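Kelch domain-containing protein (Colletotrichum graminicola M1.001, PDB 5C86) probably oxidises alcohols at a copper centre, as a fungal alcohol oxidase of the galactose oxidase and glyoxal oxidase family (AA5). Local coordinates at residues A[17-23]-A[418-423]; A[27-33]-A[47-53]. All blocks are in the same frame, centred on the assembly; numbering follows the deposited sequence.

In the fold
From the N terminus, segment 17-23 forms the first strand of a propeller blade. The chain turns back at once into segment 27-33, and the two strands pair, with Ala20 N 2.8 Å from Leu29 O. After 13 more residues, segment 47-53 returns alongside 27-33 and closes the short loop of interaction 2. Strand 63-66 completes this blade, and most of the other strands follow. Segment 418-423 of the C-terminal early-set domain, separated from 17-23 by 394 residues, then meets it in interaction 1. Interaction 2 therefore lies wholly within the long span of interaction 1. With the pairing of 18-21 and 28-31, they place 418-423, 17-23, 27-33 and 47-53 in one sheet, joining blade to C-terminal domain.

Interaction 1 of 2, residues A[17-23]-A[418-423]; sequences VAVALVP and VSATTH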
loop_
_atom_site.group_PDB
_atom_site.type_symbol
_atom_site.label_atom_id
_atom_site.label_comp_id
_atom_site.label_asym_id
_atom_site.label_seq_id
_atom_site.Cartn_x
_atom_site.Cartn_y
_atom_site.Cartn_z
ATOM N N VAL A 17 -2.029 -11.758 6.677
ATOM C CA VAL A 17 -0.715 -11.494 6.149
ATOM C C VAL A 17 -0.798 -10.582 4.893
ATOM O O VAL A 17 0.202 -9.945 4.510
ATOM C CB VAL A 17 0.012 -12.831 5.834
ATOM C CG1 VAL A 17 1.323 -12.643 5.112
ATOM C CG2 VAL A 17 0.192 -13.567 7.177
ATOM N N ALA A 18 -1.914 -10.606 4.242
ATOM C CA ALA A 18 -2.190 -9.764 3.081
ATOM C C ALA A 18 -3.547 -9.179 3.373
ATOM O O ALA A 18 -4.481 -9.894 3.801
ATOM C CB ALA A 18 -2.159 -10.534 1.817
ATOM N N VAL A 19 -3.739 -7.885 3.058
ATOM C CA VAL A 19 -5.010 -7.223 3.274
ATOM C C VAL A 19 -5.312 -6.276 2.140
ATOM O O VAL A 19 -4.369 -5.749 1.523
ATOM C CB VAL A 19 -5.109 -6.472 4.579
ATOM C CG1 VAL A 19 -4.830 -7.384 5.785
ATOM C CG2 VAL A 19 -4.178 -5.262 4.642
ATOM N N ALA A 20 -6.606 -6.064 1.871
ATOM C CA ALA A 20 -7.032 -5.160 0.780
ATOM C C ALA A 20 -8.264 -4.442 1.205
ATOM O O ALA A 20 -9.155 -5.052 1.842
ATOM C CB ALA A 20 -7.323 -5.890 -0.483
ATOM N N LEU A 21 -8.368 -3.165 0.867
ATOM C CA LEU A 21 -9.609 -2.414 1.153
ATOM C C LEU A 21 -10.513 -2.602 -0.022
ATOM O O LEU A 21 -10.127 -2.406 -1.160
ATOM C CB LEU A 21 -9.303 -0.922 1.364
ATOM C CG LEU A 21 -10.524 -0.101 1.731
ATOM C CD1 LEU A 21 -10.906 -0.374 3.122
ATOM C CD2 LEU A 21 -10.188 1.352 1.614
ATOM N N VAL A 22 -11.761 -3.042 0.226
ATOM C CA VAL A 22 -12.688 -3.309 -0.852
ATOM C C VAL A 22 -13.337 -1.954 -1.322
ATOM O O VAL A 22 -13.920 -1.230 -0.512
ATOM C CB VAL A 22 -13.775 -4.261 -0.347
ATOM C CG1 VAL A 22 -14.775 -4.520 -1.443
ATOM C CG2 VAL A 22 -13.142 -5.591 0.180
ATOM N N PRO A 23 -13.200 -1.655 -2.596
ATOM C CA PRO A 23 -13.881 -0.427 -3.051
ATOM C C PRO A 23 -15.363 -0.385 -2.763
ATOM O O PRO A 23 -16.026 -1.409 -2.702
ATOM C CB PRO A 23 -13.632 -0.428 -4.529
ATOM C CG PRO A 23 -12.385 -1.176 -4.765
ATOM C CD PRO A 23 -12.446 -2.249 -3.678
ATOM N N VAL A 418 -7.183 3.719 -3.232
ATOM C CA VAL A 418 -7.513 2.495 -2.499
ATOM C C VAL A 418 -6.429 1.465 -2.731
ATOM O O VAL A 418 -5.900 1.312 -3.839
ATOM C CB VAL A 418 -8.903 1.988 -2.954
ATOM C CG1 VAL A 418 -9.257 0.636 -2.430
ATOM C CG2 VAL A 418 -9.995 3.024 -2.667
ATOM N N SER A 419 -6.088 0.742 -1.669
ATOM C CA SER A 419 -4.870 -0.064 -1.717
ATOM C C SER A 419 -4.972 -1.403 -0.986
ATOM O O SER A 419 -6.018 -1.787 -0.528
ATOM C CB SER A 419 -3.635 0.774 -1.261
ATOM O OG SER A 419 -3.734 1.022 0.115
ATOM N N ALA A 420 -3.827 -2.075 -1.017
ATOM C CA ALA A 420 -3.678 -3.437 -0.527
ATOM C C ALA A 420 -2.222 -3.578 -0.171
ATOM O O ALA A 420 -1.347 -2.930 -0.732
ATOM C CB ALA A 420 -4.037 -4.448 -1.587
ATOM N N THR A 421 -1.948 -4.489 0.781
ATOM C CA THR A 421 -0.556 -4.652 1.196
ATOM C C THR A 421 -0.246 -6.044 1.680
ATOM O O THR A 421 -1.084 -6.724 2.243
ATOM C CB THR A 421 -0.178 -3.656 2.356
ATOM O OG1 THR A 421 1.255 -3.569 2.504
ATOM C CG2 THR A 421 -0.768 -3.939 3.724
ATOM N N THR A 422 1.001 -6.446 1.484
ATOM C CA THR A 422 1.554 -7.652 2.079
ATOM C C THR A 422 3.044 -7.479 2.091
ATOM O O THR A 422 3.600 -6.888 1.165
ATOM C CB THR A 422 1.103 -8.914 1.277
ATOM O OG1 THR A 422 1.543 -10.046 2.028
ATOM C CG2 THR A 422 1.662 -9.006 -0.070
ATOM N N HIS A 423 3.719 -8.009 3.090
ATOM C CA HIS A 423 5.170 -8.045 3.105
ATOM C C HIS A 423 5.858 -6.691 2.964
ATOM O O HIS A 423 6.963 -6.635 2.451
ATOM C CB HIS A 423 5.714 -8.993 1.978
ATOM C CG HIS A 423 5.484 -10.431 2.224
ATOM N ND1 HIS A 423 4.245 -11.028 2.137
ATOM C CD2 HIS A 423 6.334 -11.387 2.700
ATOM C CE1 HIS A 423 4.349 -12.295 2.547
ATOM N NE2 HIS A 423 5.600 -12.530 2.851
HETATM O O HOH W 1 2.611 -8.953 5.434
#
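Val418, Val19 and Leu21 bury the most surface in this antiparallel strand pair. Val418 points at the other strand. Val418 CG1 lies 3.4 Å from Leu21 O, 4.1 Å from Leu21 CB and 4.3 Å from Pro23 CG. Leu21 N donates to Ser419 O at 3.1 Å. Val19 is matched with Thr421 in a hydrogen-bonded pair: Val19 N to Thr421 O is 3.0 Å and Thr421 N to Val19 O is 2.8 Å. Val19 CG2 meets Thr421 CG2 at 3.8 Å. Beyond them, Thr422 OG1 donates to Val17 O (2.8 Å) and accepts from His423 ND1 (2.9 Å). Water 1 links Val17 O to His423 N. His423, Tyr120 and His335 are copper ligands of this protein; no metal is bound in this model, and their side chains lie close together. As in galactose oxidase, the C-terminal domain brings this histidine into the propeller. Strand 28-31 flanks 18-21 on its other edge, Val19 and Leu21 pack on strand 336-340, and Val418 meets strand 459-466.

Interaction 2 of 2, residues A[27-33]-A[47-53]; sequences NLLVWSS and TYTSLYN
Two backbone hydrogen bonds join Leu28 and Tyr52: Tyr52 N to Leu28 O at 2.8 Å and Leu28 N to Tyr52 O at 3.0 Å. Val30 and Ser50 form the next such pair: Val30 N to Ser50 O at 2.9 Å and Ser50 N to Val30 O at 3.0 Å. This is an antiparallel beta hairpin with a long connection, the middle two strands of a four-stranded propeller blade. Both strands are extended (phi -84 to -150°, psi 115 to 157°). The axes of strands 28-31 and 47-52 approach to 4.7 Å, with 156° between their N-to-C directions. Leu29 faces Leu51 and Trp31 faces Thr49 as non-hydrogen-bonded pairs, with CA atoms 4.6 and 4.3 Å apart. At Ser32 (phi/psi -111/-77°) the regular bonding pattern ends: Ser32 N reaches Tyr48 O weakly at 3.4 Å, while Tyr48 N donates to Ser33 O at 2.9 Å. Asn27 (chi1 m) packs its CB 3.4 Å from Tyr52 O, Asn27 OD1 lies 3.3 Å from Asn53 CA, and Asn27 ND2 bonds Glu104. One face carries Leu28, Val30, Ser50 and Tyr52; Val19 packs on Leu28 and Val30. The other carries Leu29, Trp31, Thr49 and Leu51. Leu29 and Leu51 are both tp, and Leu29 CB is 4.1 Å from Leu51 CD1. Trp31 (chi1 p, chi2 90°) places CB 3.7 Å from Thr49 CG2 and CD1 3.7 Å from Thr47 CG2.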
loop_
_atom_site.group_PDB
_atom_site.type_symbol
_atom_site.label_atom_id
_atom_site.label_comp_id
_atom_site.label_asym_id
_atom_site.label_seq_id
_atom_site.Cartn_x
_atom_site.Cartn_y
_atom_site.Cartn_z
ATOM N N ASN A 27 -15.032 -2.517 3.177
ATOM C CA ASN A 27 -14.752 -3.657 4.019
ATOM C C ASN A 27 -13.246 -4.026 3.888
ATOM O O ASN A 27 -12.589 -3.707 2.914
ATOM C CB ASN A 27 -15.758 -4.753 3.647
ATOM C CG ASN A 27 -17.170 -4.361 4.048
ATOM O OD1 ASN A 27 -17.359 -3.676 5.050
ATOM N ND2 ASN A 27 -18.151 -4.906 3.341
ATOM N N LEU A 28 -12.775 -4.775 4.846
ATOM C CA LEU A 28 -11.341 -5.220 4.828
ATOM C C LEU A 28 -11.280 -6.723 4.518
ATOM O O LEU A 28 -11.756 -7.564 5.321
ATOM C CB LEU A 28 -10.732 -4.977 6.167
ATOM C CG LEU A 28 -9.192 -5.195 6.273
ATOM C CD1 LEU A 28 -8.392 -4.149 5.448
ATOM C CD2 LEU A 28 -8.839 -5.196 7.737
ATOM N N LEU A 29 -10.699 -6.991 3.401
ATOM C CA LEU A 29 -10.456 -8.384 2.939
ATOM C C LEU A 29 -9.055 -8.821 3.329
ATOM O O LEU A 29 -8.092 -8.106 3.033
ATOM C CB LEU A 29 -10.616 -8.555 1.439
ATOM C CG LEU A 29 -10.479 -9.933 0.760
ATOM C CD1 LEU A 29 -11.575 -10.846 1.228
ATOM C CD2 LEU A 29 -10.579 -9.756 -0.710
ATOM N N VAL A 30 -8.943 -9.960 3.998
ATOM C CA VAL A 30 -7.648 -10.482 4.412
ATOM C C VAL A 30 -7.428 -11.893 3.845
ATOM O O VAL A 30 -8.413 -12.649 3.663
ATOM C CB VAL A 30 -7.458 -10.436 5.911
ATOM C CG1 VAL A 30 -7.948 -9.128 6.496
ATOM C CG2 VAL A 30 -8.139 -11.629 6.624
ATOM N N TRP A 31 -6.175 -12.262 3.648
ATOM C CA TRP A 31 -5.898 -13.656 3.279
ATOM C C TRP A 31 -4.546 -14.094 3.783
ATOM O O TRP A 31 -3.660 -13.311 4.065
ATOM C CB TRP A 31 -6.011 -13.926 1.807
ATOM C CG TRP A 31 -4.996 -13.341 0.853
ATOM C CD1 TRP A 31 -3.837 -13.925 0.473
ATOM C CD2 TRP A 31 -5.072 -12.091 0.143
ATOM N NE1 TRP A 31 -3.196 -13.182 -0.457
ATOM C CE2 TRP A 31 -3.926 -12.027 -0.657
ATOM C CE3 TRP A 31 -5.991 -11.027 0.123
ATOM C CZ2 TRP A 31 -3.634 -10.947 -1.513
ATOM C CZ3 TRP A 31 -5.713 -9.923 -0.737
ATOM C CH2 TRP A 31 -4.558 -9.923 -1.562
ATOM N N SER A 32 -4.377 -15.428 3.929
ATOM C CA SER A 32 -3.117 -16.061 4.428
ATOM C C SER A 32 -2.492 -16.802 3.287
ATOM O O SER A 32 -1.516 -16.359 2.673
ATOM C CB SER A 32 -3.402 -16.928 5.634
ATOM O OG SER A 32 -4.505 -17.865 5.377
ATOM N N SER A 33 -3.037 -17.990 2.946
ATOM C CA SER A 33 -2.431 -18.961 2.045
ATOM C C SER A 33 -3.470 -20.094 1.891
ATOM O O SER A 33 -4.626 -19.939 2.341
ATOM C CB SER A 33 -1.176 -19.562 2.667
ATOM O OG SER A 33 -1.502 -20.185 3.869
ATOM N N THR A 47 -6.538 -20.520 -1.646
ATOM C CA THR A 47 -6.372 -19.543 -0.559
ATOM C C THR A 47 -7.576 -19.386 0.313
ATOM O O THR A 47 -8.704 -19.237 -0.249
ATOM C CB THR A 47 -6.012 -18.124 -1.178
ATOM O OG1 THR A 47 -5.018 -18.222 -2.175
ATOM C CG2 THR A 47 -5.634 -17.148 -0.075
ATOM N N TYR A 48 -7.340 -19.331 1.593
ATOM C CA TYR A 48 -8.290 -18.967 2.621
ATOM C C TYR A 48 -8.345 -17.441 2.761
ATOM O O TYR A 48 -7.316 -16.811 2.892
ATOM C CB TYR A 48 -7.995 -19.584 3.954
ATOM C CG TYR A 48 -8.385 -21.042 3.983
ATOM C CD1 TYR A 48 -7.496 -22.025 3.549
ATOM C CD2 TYR A 48 -9.660 -21.424 4.447
ATOM C CE1 TYR A 48 -7.865 -23.396 3.619
ATOM C CE2 TYR A 48 -10.033 -22.766 4.496
ATOM C CZ TYR A 48 -9.125 -23.734 4.092
ATOM O OH TYR A 48 -9.482 -25.072 4.123
ATOM N N THR A 49 -9.572 -16.911 2.868
ATOM C CA THR A 49 -9.827 -15.452 3.023
ATOM C C THR A 49 -10.846 -15.233 4.065
ATOM O O THR A 49 -11.679 -16.145 4.392
ATOM C CB THR A 49 -10.186 -14.745 1.724
ATOM O OG1 THR A 49 -11.581 -14.987 1.397
ATOM C CG2 THR A 49 -9.312 -15.108 0.568
ATOM N N SER A 50 -10.848 -14.047 4.633
ATOM C CA SER A 50 -11.882 -13.634 5.578
ATOM C C SER A 50 -12.122 -12.142 5.349
ATOM O O SER A 50 -11.294 -11.449 4.737
ATOM C CB SER A 50 -11.504 -13.940 7.000
ATOM O OG SER A 50 -12.374 -13.392 7.983
ATOM N N LEU A 51 -13.296 -11.679 5.727
ATOM C CA LEU A 51 -13.743 -10.292 5.473
ATOM C C LEU A 51 -14.227 -9.654 6.733
ATOM O O LEU A 51 -15.074 -10.261 7.423
ATOM C CB LEU A 51 -14.863 -10.314 4.476
ATOM C CG LEU A 51 -15.409 -8.951 4.004
ATOM C CD1 LEU A 51 -14.442 -8.365 3.009
ATOM C CD2 LEU A 51 -16.812 -9.047 3.376
ATOM N N TYR A 52 -13.759 -8.437 7.041
ATOM C CA TYR A 52 -14.243 -7.669 8.156
ATOM C C TYR A 52 -15.192 -6.602 7.606
ATOM O O TYR A 52 -14.863 -5.870 6.707
ATOM C CB TYR A 52 -13.129 -6.962 8.953
ATOM C CG TYR A 52 -13.575 -5.973 9.990
ATOM C CD1 TYR A 52 -14.021 -6.373 11.218
ATOM C CD2 TYR A 52 -13.506 -4.628 9.738
ATOM C CE1 TYR A 52 -14.444 -5.460 12.162
ATOM C CE2 TYR A 52 -13.864 -3.713 10.675
ATOM C CZ TYR A 52 -14.350 -4.138 11.875
ATOM O OH TYR A 52 -14.685 -3.166 12.776
ATOM N N ASN A 53 -16.443 -6.620 8.087
ATOM C CA ASN A 53 -17.440 -5.649 7.686
ATOM C C ASN A 53 -17.353 -4.438 8.566
ATOM O O ASN A 53 -17.571 -4.497 9.772
ATOM C CB ASN A 53 -18.828 -6.313 7.800
ATOM C CG ASN A 53 -19.879 -5.476 7.191
ATOM O OD1 ASN A 53 -20.125 -4.382 7.634
ATOM N ND2 ASN A 53 -20.383 -5.919 6.142
HETATM O O HOH W 2 -19.703 -2.111 5.379
#